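Side-chain contacts in tyrosine--tRNA ligase (Pyrococcus horikoshii, PDB 2CYC), which probably catalyses the two-step attachment of tyrosine to tRNA(Tyr), activating the amino acid with ATP before transferring it to the acceptor end: residues 142-145 with 146-150; 360-363 with 364-368; 23-26 with 27-31; 69-73 with 74-78. One frame throughout, in Å; residues are numbered along the deposited sequence.

Contact 1. Residues 142-145 with 146-150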
loop_
_atom_site.group_PDB
_atom_site.type_symbol
_atom_site.label_atom_id
_atom_site.label_comp_id
_atom_site.label_asym_id
_atom_site.label_seq_id
_atom_site.Cartn_x
_atom_site.Cartn_y
_atom_site.Cartn_z
ATOM N N THR A 142 4.613 10.557 4.478
ATOM C CA THR A 142 5.401 9.729 5.374
ATOM C C THR A 142 4.548 8.688 6.067
ATOM O O THR A 142 3.332 8.846 6.210
ATOM C CB THR A 142 6.077 10.563 6.465
ATOM O OG1 THR A 142 5.072 11.157 7.294
ATOM C CG2 THR A 142 6.950 11.657 5.840
ATOM N N LEU A 143 5.199 7.618 6.497
ATOM C CA LEU A 143 4.528 6.552 7.216
ATOM C C LEU A 143 3.859 7.150 8.450
ATOM O O LEU A 143 2.698 6.864 8.745
ATOM C CB LEU A 143 5.552 5.494 7.645
ATOM C CG LEU A 143 5.087 4.436 8.643
ATOM C CD1 LEU A 143 3.875 3.689 8.084
ATOM C CD2 LEU A 143 6.233 3.474 8.928
ATOM N N SER A 144 4.597 7.994 9.164
ATOM C CA SER A 144 4.079 8.622 10.377
ATOM C C SER A 144 2.802 9.403 10.084
ATOM O O SER A 144 1.859 9.383 10.869
ATOM C CB SER A 144 5.133 9.558 10.985
ATOM O OG SER A 144 5.377 10.668 10.142
ATOM N N ARG A 145 2.779 10.088 8.947
ATOM C CA ARG A 145 1.615 10.864 8.552
ATOM C C ARG A 145 0.429 9.919 8.303
ATOM O O ARG A 145 -0.681 10.172 8.756
ATOM C CB ARG A 145 1.946 11.674 7.292
ATOM C CG ARG A 145 0.877 12.655 6.878
ATOM C CD ARG A 145 0.543 13.628 8.003
ATOM N NE ARG A 145 -0.507 14.579 7.630
ATOM C CZ ARG A 145 -0.335 15.622 6.821
ATOM N NH1 ARG A 145 0.858 15.870 6.282
ATOM N NH2 ARG A 145 -1.360 16.418 6.545
ATOM N N VAL A 146 0.670 8.817 7.601
ATOM C CA VAL A 146 -0.401 7.868 7.332
ATOM C C VAL A 146 -0.921 7.292 8.647
ATOM O O VAL A 146 -2.127 7.148 8.838
ATOM C CB VAL A 146 0.074 6.691 6.447
ATOM C CG1 VAL A 146 -1.079 5.693 6.255
ATOM C CG2 VAL A 146 0.577 7.218 5.100
ATOM N N MET A 147 -0.004 6.957 9.551
ATOM C CA MET A 147 -0.383 6.397 10.845
ATOM C C MET A 147 -1.324 7.347 11.575
ATOM O O MET A 147 -2.271 6.912 12.221
ATOM C CB MET A 147 0.861 6.144 11.698
ATOM C CG MET A 147 1.700 4.978 11.221
ATOM S SD MET A 147 3.278 4.854 12.103
ATOM C CE MET A 147 2.730 4.229 13.673
ATOM N N ARG A 148 -1.058 8.646 11.454
ATOM C CA ARG A 148 -1.875 9.665 12.106
ATOM C C ARG A 148 -3.233 9.863 11.447
ATOM O O ARG A 148 -4.137 10.422 12.058
ATOM C CB ARG A 148 -1.146 11.018 12.121
ATOM C CG ARG A 148 -0.013 11.130 13.142
ATOM C CD ARG A 148 0.448 12.584 13.312
ATOM N NE ARG A 148 1.240 13.076 12.184
ATOM C CZ ARG A 148 2.506 12.733 11.951
ATOM N NH1 ARG A 148 3.130 11.897 12.773
ATOM N NH2 ARG A 148 3.152 13.222 10.897
ATOM N N SER A 149 -3.382 9.404 10.208
ATOM C CA SER A 149 -4.639 9.597 9.483
ATOM C C SER A 149 -5.586 8.407 9.612
ATOM O O SER A 149 -6.671 8.391 9.033
ATOM C CB SER A 149 -4.337 9.857 8.008
ATOM O OG SER A 149 -4.007 8.644 7.344
ATOM N N ILE A 150 -5.160 7.423 10.394
ATOM C CA ILE A 150 -5.904 6.193 10.626
ATOM C C ILE A 150 -7.286 6.412 11.273
ATOM O O ILE A 150 -8.184 5.572 11.163
ATOM C CB ILE A 150 -5.034 5.238 11.492
ATOM C CG1 ILE A 150 -5.095 3.833 10.912
ATOM C CG2 ILE A 150 -5.467 5.271 12.946
ATOM C CD1 ILE A 150 -4.470 3.741 9.532
HETATM O O HOH W 1 5.633 13.379 9.033
#
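Four backbone bonds join residues 142-145 to 146-150, running from Val146 N to Thr142 O, Met147 N to Leu143 O, Arg148 N to Ser144 O and, weakly, Ser149 N to Arg145 O. Thr142 takes the N-cap position of this short helix. At the other end Val146 O accepts twice from one residue, from Ser149 N and from Ser149 OG at 2.8 Å. The apolar pair is Leu143 and Met147. With its CG anti to the carbonyl carbon (chi1 -72°), Met147 sends the thioether back along the helix, and SD rests 3.9 Å from Leu143 CG. Were Met147 cut back to an alanine, Leu143 would probably lose the sulfur that packs against its CG. Among the polar groups, the Arg148 guanidinium folds over the preceding turn, one face lying above Ser144 O (NH1 to O 3.4 Å, without a hydrogen bond) and Arg145 CA. In its plane, at the edge, a water accepts a weak bond from Arg148 NH2 and stands 2.9 Å from Thr142 OG1, a tenuous link between the two side chains. Arg145 NE stays 5.1 Å from Arg148 NH2, and the Arg145 charge is met by Glu199. Val146 and Ser149 pack on helix 164-178, Arg145 lies against helix 191-200, and Thr142, Leu143 and Val146 reach Ala160, Met157 and Phe163 of the second subunit.

Contact 2. Residues 360-363 with 364-368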
loop_
_atom_site.group_PDB
_atom_site.type_symbol
_atom_site.label_atom_id
_atom_site.label_comp_id
_atom_site.label_asym_id
_atom_site.label_seq_id
_atom_site.Cartn_x
_atom_site.Cartn_y
_atom_site.Cartn_z
ATOM N N LYS A 360 -42.724 -1.103 0.329
ATOM C CA LYS A 360 -43.165 -1.664 -0.945
ATOM C C LYS A 360 -42.116 -2.595 -1.547
ATOM O O LYS A 360 -42.453 -3.562 -2.238
ATOM C CB LYS A 360 -43.470 -0.532 -1.942
ATOM C CG LYS A 360 -43.849 -1.011 -3.343
ATOM C CD LYS A 360 -44.130 0.153 -4.296
ATOM C CE LYS A 360 -44.325 -0.346 -5.733
ATOM N NZ LYS A 360 -44.724 0.732 -6.680
ATOM N N HIS A 361 -40.846 -2.285 -1.291
ATOM C CA HIS A 361 -39.715 -3.069 -1.801
ATOM C C HIS A 361 -38.954 -3.576 -0.568
ATOM O O HIS A 361 -37.987 -2.954 -0.123
ATOM C CB HIS A 361 -38.808 -2.171 -2.654
ATOM C CG HIS A 361 -39.536 -1.411 -3.723
ATOM N ND1 HIS A 361 -39.832 -1.953 -4.956
ATOM C CD2 HIS A 361 -40.026 -0.147 -3.744
ATOM C CE1 HIS A 361 -40.467 -1.056 -5.692
ATOM N NE2 HIS A 361 -40.598 0.049 -4.980
ATOM N N PRO A 362 -39.382 -4.722 -0.013
ATOM C CA PRO A 362 -38.807 -5.362 1.174
ATOM C C PRO A 362 -37.482 -6.112 1.013
ATOM O O PRO A 362 -36.857 -6.466 2.006
ATOM C CB PRO A 362 -39.926 -6.296 1.616
ATOM C CG PRO A 362 -40.401 -6.820 0.292
ATOM C CD PRO A 362 -40.447 -5.570 -0.588
ATOM N N GLU A 363 -37.062 -6.364 -0.219
ATOM C CA GLU A 363 -35.816 -7.095 -0.451
ATOM C C GLU A 363 -34.627 -6.490 0.310
ATOM O O GLU A 363 -33.950 -7.183 1.067
ATOM C CB GLU A 363 -35.486 -7.141 -1.949
ATOM C CG GLU A 363 -36.596 -7.700 -2.842
ATOM C CD GLU A 363 -37.836 -6.810 -2.881
ATOM O OE1 GLU A 363 -37.708 -5.607 -3.203
ATOM O OE2 GLU A 363 -38.941 -7.320 -2.593
ATOM N N PRO A 364 -34.377 -5.181 0.126
ATOM C CA PRO A 364 -33.260 -4.511 0.801
ATOM C C PRO A 364 -33.162 -4.754 2.310
ATOM O O PRO A 364 -32.117 -5.171 2.811
ATOM C CB PRO A 364 -33.484 -3.042 0.455
ATOM C CG PRO A 364 -34.079 -3.114 -0.930
ATOM C CD PRO A 364 -35.084 -4.248 -0.773
ATOM N N LEU A 365 -34.244 -4.501 3.034
ATOM C CA LEU A 365 -34.223 -4.689 4.476
ATOM C C LEU A 365 -34.128 -6.157 4.881
ATOM O O LEU A 365 -33.566 -6.480 5.929
ATOM C CB LEU A 365 -35.446 -4.021 5.113
ATOM C CG LEU A 365 -35.378 -2.489 5.057
ATOM C CD1 LEU A 365 -36.556 -1.880 5.835
ATOM C CD2 LEU A 365 -34.042 -2.025 5.651
ATOM N N GLU A 366 -34.672 -7.049 4.057
ATOM C CA GLU A 366 -34.585 -8.472 4.361
ATOM C C GLU A 366 -33.106 -8.858 4.251
ATOM O O GLU A 366 -32.575 -9.572 5.100
ATOM C CB GLU A 366 -35.444 -9.281 3.383
ATOM C CG GLU A 366 -36.921 -8.911 3.466
ATOM C CD GLU A 366 -37.796 -9.664 2.477
ATOM O OE1 GLU A 366 -37.483 -9.659 1.265
ATOM O OE2 GLU A 366 -38.810 -10.248 2.916
ATOM N N LEU A 367 -32.437 -8.369 3.211
ATOM C CA LEU A 367 -31.018 -8.660 3.045
ATOM C C LEU A 367 -30.267 -8.211 4.299
ATOM O O LEU A 367 -29.488 -8.972 4.867
ATOM C CB LEU A 367 -30.456 -7.922 1.825
ATOM C CG LEU A 367 -28.928 -7.774 1.766
ATOM C CD1 LEU A 367 -28.252 -9.160 1.734
ATOM C CD2 LEU A 367 -28.549 -6.970 0.518
ATOM N N MET A 368 -30.517 -6.977 4.732
ATOM C CA MET A 368 -29.854 -6.426 5.915
ATOM C C MET A 368 -30.066 -7.251 7.179
ATOM O O MET A 368 -29.130 -7.444 7.957
ATOM C CB MET A 368 -30.314 -4.987 6.170
ATOM C CG MET A 368 -29.854 -3.985 5.111
ATOM S SD MET A 368 -28.066 -4.100 4.765
ATOM C CE MET A 368 -27.351 -3.220 6.204
HETATM O O HOH W 2 -36.978 -3.215 2.313
#
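Glu366 holds its CG anti to the carbonyl carbon (chi1 -61°) and continues extended through chi2, which carries the side chain back alongside the Pro362 ring. The two point the same way, Pro362 CB lying 4.1 Å from Glu366 CD. Glu363 bends at chi2 (66°), its chain lying beside the Pro364 ring with OE1 3.8 Å from Pro364 CD. Glu366 OE1 also approaches Glu363 CA at 3.5 Å. The first turn of helix 363-370 is closed by Leu367 N, which donates to Glu363 O at 2.9 Å in a nearly straight bond (164°). A second bond, from Glu366 N to Pro362 O, is less certain because the carbonyl oxygen is crowded in the model. Pro364 has no N-H to give, but at the start of a helix none is required, and its buried ring rests on Phe358 of the preceding helix 352-360. A water bridges the bend, donating to His361 O at 2.6 Å and accepting from Leu365 N at 3.1 Å, and so links the end of one helix to the opening turn of the next. Glu363 OE2 and Glu366 OE1 are 4.7 Å apart, close enough for some mutual repulsion; both stand beside a helix N terminus, whose partial positive charge would probably offset some of it.

Contact 3. Residues 23-26 with 27-31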
loop_
_atom_site.group_PDB
_atom_site.type_symbol
_atom_site.label_atom_id
_atom_site.label_comp_id
_atom_site.label_asym_id
_atom_site.label_seq_id
_atom_site.Cartn_x
_atom_site.Cartn_y
_atom_site.Cartn_z
ATOM N N ASN A 23 -10.032 29.019 -2.728
ATOM C CA ASN A 23 -9.775 28.103 -3.837
ATOM C C ASN A 23 -11.085 27.743 -4.540
ATOM O O ASN A 23 -11.125 27.579 -5.763
ATOM C CB ASN A 23 -9.070 26.830 -3.352
ATOM C CG ASN A 23 -8.602 25.954 -4.511
ATOM O OD1 ASN A 23 -8.665 24.723 -4.447
ATOM N ND2 ASN A 23 -8.122 26.590 -5.574
ATOM N N LEU A 24 -12.161 27.640 -3.764
ATOM C CA LEU A 24 -13.474 27.323 -4.314
ATOM C C LEU A 24 -13.887 28.404 -5.305
ATOM O O LEU A 24 -14.341 28.113 -6.415
ATOM C CB LEU A 24 -14.512 27.235 -3.185
ATOM C CG LEU A 24 -15.983 27.098 -3.600
ATOM C CD1 LEU A 24 -16.232 25.728 -4.243
ATOM C CD2 LEU A 24 -16.867 27.285 -2.368
ATOM N N ARG A 25 -13.740 29.658 -4.887
ATOM C CA ARG A 25 -14.093 30.793 -5.727
ATOM C C ARG A 25 -13.227 30.775 -6.983
ATOM O O ARG A 25 -13.704 31.020 -8.087
ATOM C CB ARG A 25 -13.890 32.096 -4.948
ATOM C CG ARG A 25 -14.092 33.368 -5.770
ATOM C CD ARG A 25 -14.008 34.577 -4.858
ATOM N NE ARG A 25 -13.894 35.833 -5.583
ATOM C CZ ARG A 25 -13.770 37.013 -4.985
ATOM N NH1 ARG A 25 -13.668 38.115 -5.708
ATOM N NH2 ARG A 25 -13.749 37.084 -3.657
ATOM N N HIS A 26 -11.948 30.481 -6.797
ATOM C CA HIS A 26 -11.011 30.390 -7.900
ATOM C C HIS A 26 -11.519 29.346 -8.902
ATOM O O HIS A 26 -11.576 29.606 -10.106
ATOM C CB HIS A 26 -9.634 29.990 -7.360
ATOM C CG HIS A 26 -8.602 29.766 -8.422
ATOM N ND1 HIS A 26 -8.236 30.743 -9.324
ATOM C CD2 HIS A 26 -7.846 28.682 -8.713
ATOM C CE1 HIS A 26 -7.297 30.270 -10.123
ATOM N NE2 HIS A 26 -7.040 29.021 -9.773
ATOM N N LEU A 27 -11.895 28.167 -8.406
ATOM C CA LEU A 27 -12.398 27.122 -9.295
ATOM C C LEU A 27 -13.637 27.581 -10.064
ATOM O O LEU A 27 -13.767 27.294 -11.249
ATOM C CB LEU A 27 -12.728 25.844 -8.518
ATOM C CG LEU A 27 -11.569 25.129 -7.816
ATOM C CD1 LEU A 27 -12.012 23.720 -7.436
ATOM C CD2 LEU A 27 -10.357 25.069 -8.730
ATOM N N PHE A 28 -14.553 28.272 -9.387
ATOM C CA PHE A 28 -15.757 28.765 -10.048
ATOM C C PHE A 28 -15.388 29.765 -11.140
ATOM O O PHE A 28 -15.864 29.663 -12.272
ATOM C CB PHE A 28 -16.698 29.444 -9.041
ATOM C CG PHE A 28 -17.559 28.479 -8.251
ATOM C CD1 PHE A 28 -17.900 28.758 -6.925
ATOM C CD2 PHE A 28 -18.048 27.313 -8.835
ATOM C CE1 PHE A 28 -18.717 27.888 -6.189
ATOM C CE2 PHE A 28 -18.870 26.432 -8.110
ATOM C CZ PHE A 28 -19.203 26.725 -6.783
ATOM N N GLU A 29 -14.521 30.715 -10.798
ATOM C CA GLU A 29 -14.102 31.754 -11.734
ATOM C C GLU A 29 -13.364 31.281 -12.978
ATOM O O GLU A 29 -13.635 31.769 -14.075
ATOM C CB GLU A 29 -13.252 32.805 -11.013
ATOM C CG GLU A 29 -14.067 33.719 -10.106
ATOM C CD GLU A 29 -13.233 34.814 -9.453
ATOM O OE1 GLU A 29 -13.791 35.580 -8.625
ATOM O OE2 GLU A 29 -12.026 34.909 -9.767
ATOM N N ILE A 30 -12.447 30.327 -12.823
ATOM C CA ILE A 30 -11.683 29.843 -13.967
ATOM C C ILE A 30 -12.435 28.797 -14.774
ATOM O O ILE A 30 -11.947 28.327 -15.798
ATOM C CB ILE A 30 -10.336 29.250 -13.516
ATOM C CG1 ILE A 30 -10.583 27.975 -12.698
ATOM C CG2 ILE A 30 -9.568 30.294 -12.698
ATOM C CD1 ILE A 30 -9.347 27.412 -12.042
ATOM N N GLY A 31 -13.625 28.437 -14.312
ATOM C CA GLY A 31 -14.414 27.443 -15.014
ATOM C C GLY A 31 -13.818 26.048 -14.955
ATOM O O GLY A 31 -13.961 25.259 -15.891
HETATM O O HOH W 3 -13.318 38.332 -8.494
#
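Glu29 OE1 is gripped by two donors, Arg25 NE at 3.1 Å and a water at 2.8 Å, the same water accepting from Arg25 NH1. The arginine chain runs extended from CG to NE, reaching along the helix to the acid one turn on. Its NE-H points almost straight at the oxygen (174°), which lies in the guanidinium plane, yet the donor stands 43° out of the carboxylate plane. The water fills the other corner of the guanidinium edge, so a water bridge from NH1 runs beside the direct salt bridge. One residue further, His26 and Ile30 cross. Ile30 CG1 sits between the backbone N and the carbonyl carbon (chi1 67°), and this brings CD1 over one face of the imidazole, 3.9 Å from its centroid, in a CH-pi contact; CG2 meets His26 CE1 at 3.4 Å. Toward the protein, Leu24 lies side by side with Phe28, CD1 to CE1 3.8 Å, and the phenyl ring continues onto Ile3 and Arg6 of helix 3-11. Leu27 packs from the same helix on Leu216 and Val219 of strand 214-223. Gly31, with positive phi, leaves the helical path in a Schellman motif, its N bonding to Phe28 O. The helix is therefore amphipathic here: charges and imidazole line the outer side, where OE1, shared between arginine and water, would probably remain ionised, while leucine and phenylalanine close the inner side.

Contact 4. Residues 69-73 with 74-78. With TYR (tyrosine), chain C.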
loop_
_atom_site.group_PDB
_atom_site.type_symbol
_atom_site.label_atom_id
_atom_site.label_comp_id
_atom_site.label_asym_id
_atom_site.label_seq_id
_atom_site.Cartn_x
_atom_site.Cartn_y
_atom_site.Cartn_z
ATOM N N ARG A 69 -21.552 12.707 -6.959
ATOM C CA ARG A 69 -21.336 11.259 -7.004
ATOM C C ARG A 69 -21.239 10.618 -5.629
ATOM O O ARG A 69 -20.601 11.167 -4.727
ATOM C CB ARG A 69 -20.042 10.955 -7.777
ATOM C CG ARG A 69 -19.591 9.486 -7.737
ATOM C CD ARG A 69 -18.286 9.302 -8.491
ATOM N NE ARG A 69 -18.383 9.812 -9.859
ATOM C CZ ARG A 69 -17.398 9.763 -10.756
ATOM N NH1 ARG A 69 -17.587 10.257 -11.972
ATOM N NH2 ARG A 69 -16.228 9.221 -10.445
ATOM N N VAL A 70 -21.877 9.458 -5.479
ATOM C CA VAL A 70 -21.824 8.683 -4.237
ATOM C C VAL A 70 -20.868 7.526 -4.558
ATOM O O VAL A 70 -21.078 6.782 -5.520
ATOM C CB VAL A 70 -23.212 8.120 -3.843
ATOM C CG1 VAL A 70 -23.058 7.041 -2.763
ATOM C CG2 VAL A 70 -24.110 9.253 -3.343
ATOM N N PHE A 71 -19.816 7.410 -3.754
ATOM C CA PHE A 71 -18.769 6.403 -3.907
ATOM C C PHE A 71 -18.955 5.318 -2.835
ATOM O O PHE A 71 -18.830 5.596 -1.635
ATOM C CB PHE A 71 -17.415 7.108 -3.736
ATOM C CG PHE A 71 -16.210 6.260 -4.053
ATOM C CD1 PHE A 71 -15.867 5.972 -5.375
ATOM C CD2 PHE A 71 -15.359 5.832 -3.030
ATOM C CE1 PHE A 71 -14.691 5.280 -5.679
ATOM C CE2 PHE A 71 -14.176 5.135 -3.317
ATOM C CZ PHE A 71 -13.843 4.862 -4.650
ATOM N N LEU A 72 -19.258 4.094 -3.276
ATOM C CA LEU A 72 -19.476 2.958 -2.378
ATOM C C LEU A 72 -18.116 2.272 -2.201
ATOM O O LEU A 72 -17.649 1.537 -3.081
ATOM C CB LEU A 72 -20.505 2.008 -3.005
ATOM C CG LEU A 72 -21.774 2.708 -3.523
ATOM C CD1 LEU A 72 -22.537 1.814 -4.505
ATOM C CD2 LEU A 72 -22.658 3.094 -2.351
ATOM N N ALA A 73 -17.489 2.527 -1.057
ATOM C CA ALA A 73 -16.144 2.015 -0.768
ATOM C C ALA A 73 -16.080 0.552 -0.345
ATOM O O ALA A 73 -15.820 0.261 0.830
ATOM C CB ALA A 73 -15.493 2.904 0.301
ATOM N N ASP A 74 -16.272 -0.365 -1.303
ATOM C CA ASP A 74 -16.279 -1.789 -0.981
ATOM C C ASP A 74 -14.962 -2.391 -0.483
ATOM O O ASP A 74 -14.936 -2.945 0.619
ATOM C CB ASP A 74 -16.881 -2.630 -2.142
ATOM C CG ASP A 74 -16.205 -2.397 -3.497
ATOM O OD1 ASP A 74 -15.346 -1.495 -3.638
ATOM O OD2 ASP A 74 -16.564 -3.136 -4.443
ATOM N N TRP A 75 -13.877 -2.286 -1.255
ATOM C CA TRP A 75 -12.598 -2.842 -0.799
ATOM C C TRP A 75 -12.181 -2.173 0.503
ATOM O O TRP A 75 -11.604 -2.818 1.385
ATOM C CB TRP A 75 -11.482 -2.642 -1.836
ATOM C CG TRP A 75 -11.573 -3.540 -3.026
ATOM C CD1 TRP A 75 -12.696 -4.169 -3.503
ATOM C CD2 TRP A 75 -10.525 -3.832 -3.962
ATOM N NE1 TRP A 75 -12.409 -4.825 -4.678
ATOM C CE2 TRP A 75 -11.086 -4.637 -4.984
ATOM C CE3 TRP A 75 -9.166 -3.487 -4.040
ATOM C CZ2 TRP A 75 -10.335 -5.102 -6.076
ATOM C CZ3 TRP A 75 -8.415 -3.949 -5.128
ATOM C CH2 TRP A 75 -9.006 -4.750 -6.131
ATOM N N HIS A 76 -12.474 -0.880 0.624
ATOM C CA HIS A 76 -12.123 -0.135 1.833
ATOM C C HIS A 76 -12.817 -0.769 3.039
ATOM O O HIS A 76 -12.206 -0.951 4.085
ATOM C CB HIS A 76 -12.558 1.338 1.734
ATOM C CG HIS A 76 -12.052 2.046 0.516
ATOM N ND1 HIS A 76 -12.511 1.766 -0.754
ATOM C CD2 HIS A 76 -11.164 3.062 0.381
ATOM C CE1 HIS A 76 -11.933 2.584 -1.618
ATOM N NE2 HIS A 76 -11.111 3.380 -0.955
ATOM N N SER A 77 -14.098 -1.091 2.884
ATOM C CA SER A 77 -14.879 -1.703 3.959
ATOM C C SER A 77 -14.357 -3.100 4.269
ATOM O O SER A 77 -14.371 -3.538 5.417
ATOM C CB SER A 77 -16.359 -1.778 3.564
ATOM O OG SER A 77 -16.877 -0.490 3.293
ATOM N N TRP A 78 -13.915 -3.797 3.228
ATOM C CA TRP A 78 -13.356 -5.139 3.362
ATOM C C TRP A 78 -12.080 -5.030 4.211
ATOM O O TRP A 78 -11.868 -5.796 5.155
ATOM C CB TRP A 78 -13.060 -5.682 1.958
ATOM C CG TRP A 78 -12.070 -6.816 1.867
ATOM C CD1 TRP A 78 -12.004 -7.928 2.667
ATOM C CD2 TRP A 78 -11.029 -6.960 0.890
ATOM N NE1 TRP A 78 -10.983 -8.754 2.243
ATOM C CE2 TRP A 78 -10.368 -8.185 1.156
ATOM C CE3 TRP A 78 -10.591 -6.169 -0.192
ATOM C CZ2 TRP A 78 -9.284 -8.642 0.383
ATOM C CZ3 TRP A 78 -9.516 -6.620 -0.964
ATOM C CH2 TRP A 78 -8.871 -7.852 -0.669
HETATM N N TYR C . -13.328 6.729 5.137
HETATM C CA TYR C . -14.770 6.971 4.830
HETATM C C TYR C . -15.639 6.619 6.036
HETATM O O TYR C . -15.101 6.039 7.004
HETATM C CB TYR C . -15.199 6.134 3.614
HETATM C CG TYR C . -14.491 6.524 2.330
HETATM C CD1 TYR C . -14.621 7.807 1.799
HETATM C CD2 TYR C . -13.690 5.607 1.644
HETATM C CE1 TYR C . -13.962 8.171 0.612
HETATM C CE2 TYR C . -13.040 5.955 0.461
HETATM C CZ TYR C . -13.173 7.235 -0.049
HETATM O OH TYR C . -12.513 7.576 -1.217
HETATM O OXT TYR C . -16.848 6.921 5.996
#
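The tyrosine pocket is lined here by the junction between strand 69-72 and helix 74-79, where Ala73 and His76 meet and both touch the bound amino acid. Ala73 centres an inverse gamma turn, Asp74 N bonding to Leu72 O at 2.9 Å, and takes the N-cap position of the helix. Its carbonyl oxygen receives Ser77 OG at 2.8 Å and Ser77 N at 3.0 Å from opposite faces of its plane; the hydroxyl is also bound to Ile42 N. Ala73 CB lies 3.4 Å from His76 ND1 and 3.5 Å from CD2 of the ligand. With CG anti to the carbonyl carbon (chi1 -54°), His76 turns one ring face to the substrate phenol, CD2 standing 3.4 Å from its CE2. Phe71 CE2 closes the group, 3.8 Å from His76 CE1 and 3.6 Å from the ligand OH. ND1 is buried without a partner, whereas NE2 makes a weak bond to Asp175, which also binds the substrate tyrosine. Replacing His76 with an alanine is likely to uncover that side of the phenol and leave Asp175 without its weak bond to the imidazole. A pocket at the C-terminal edge of parallel strands, where a helix follows, is characteristic of the Rossmann-like catalytic domain of class I synthetases.

Overall arrangement
From the N terminus the contacts follow in series, 23-31, 69-78, 142-150 and 360-368; each is local to a turn or helix end, so none closes a long loop and none nests in or crosses another. Contact 3 sets helix 21-30 against helix 3-11 and strand 214-223. Contact 4 leads the central sheet into the tyrosine pocket, its centre about 28 Å from that of contact 3. Contact 1 lies about 21 Å from contact 4 between centres, and both touch the second subunit. Contact 2 joins helices 352-360 and 363-370, across the chain's centre from contact 3, and packs against helix 87-108.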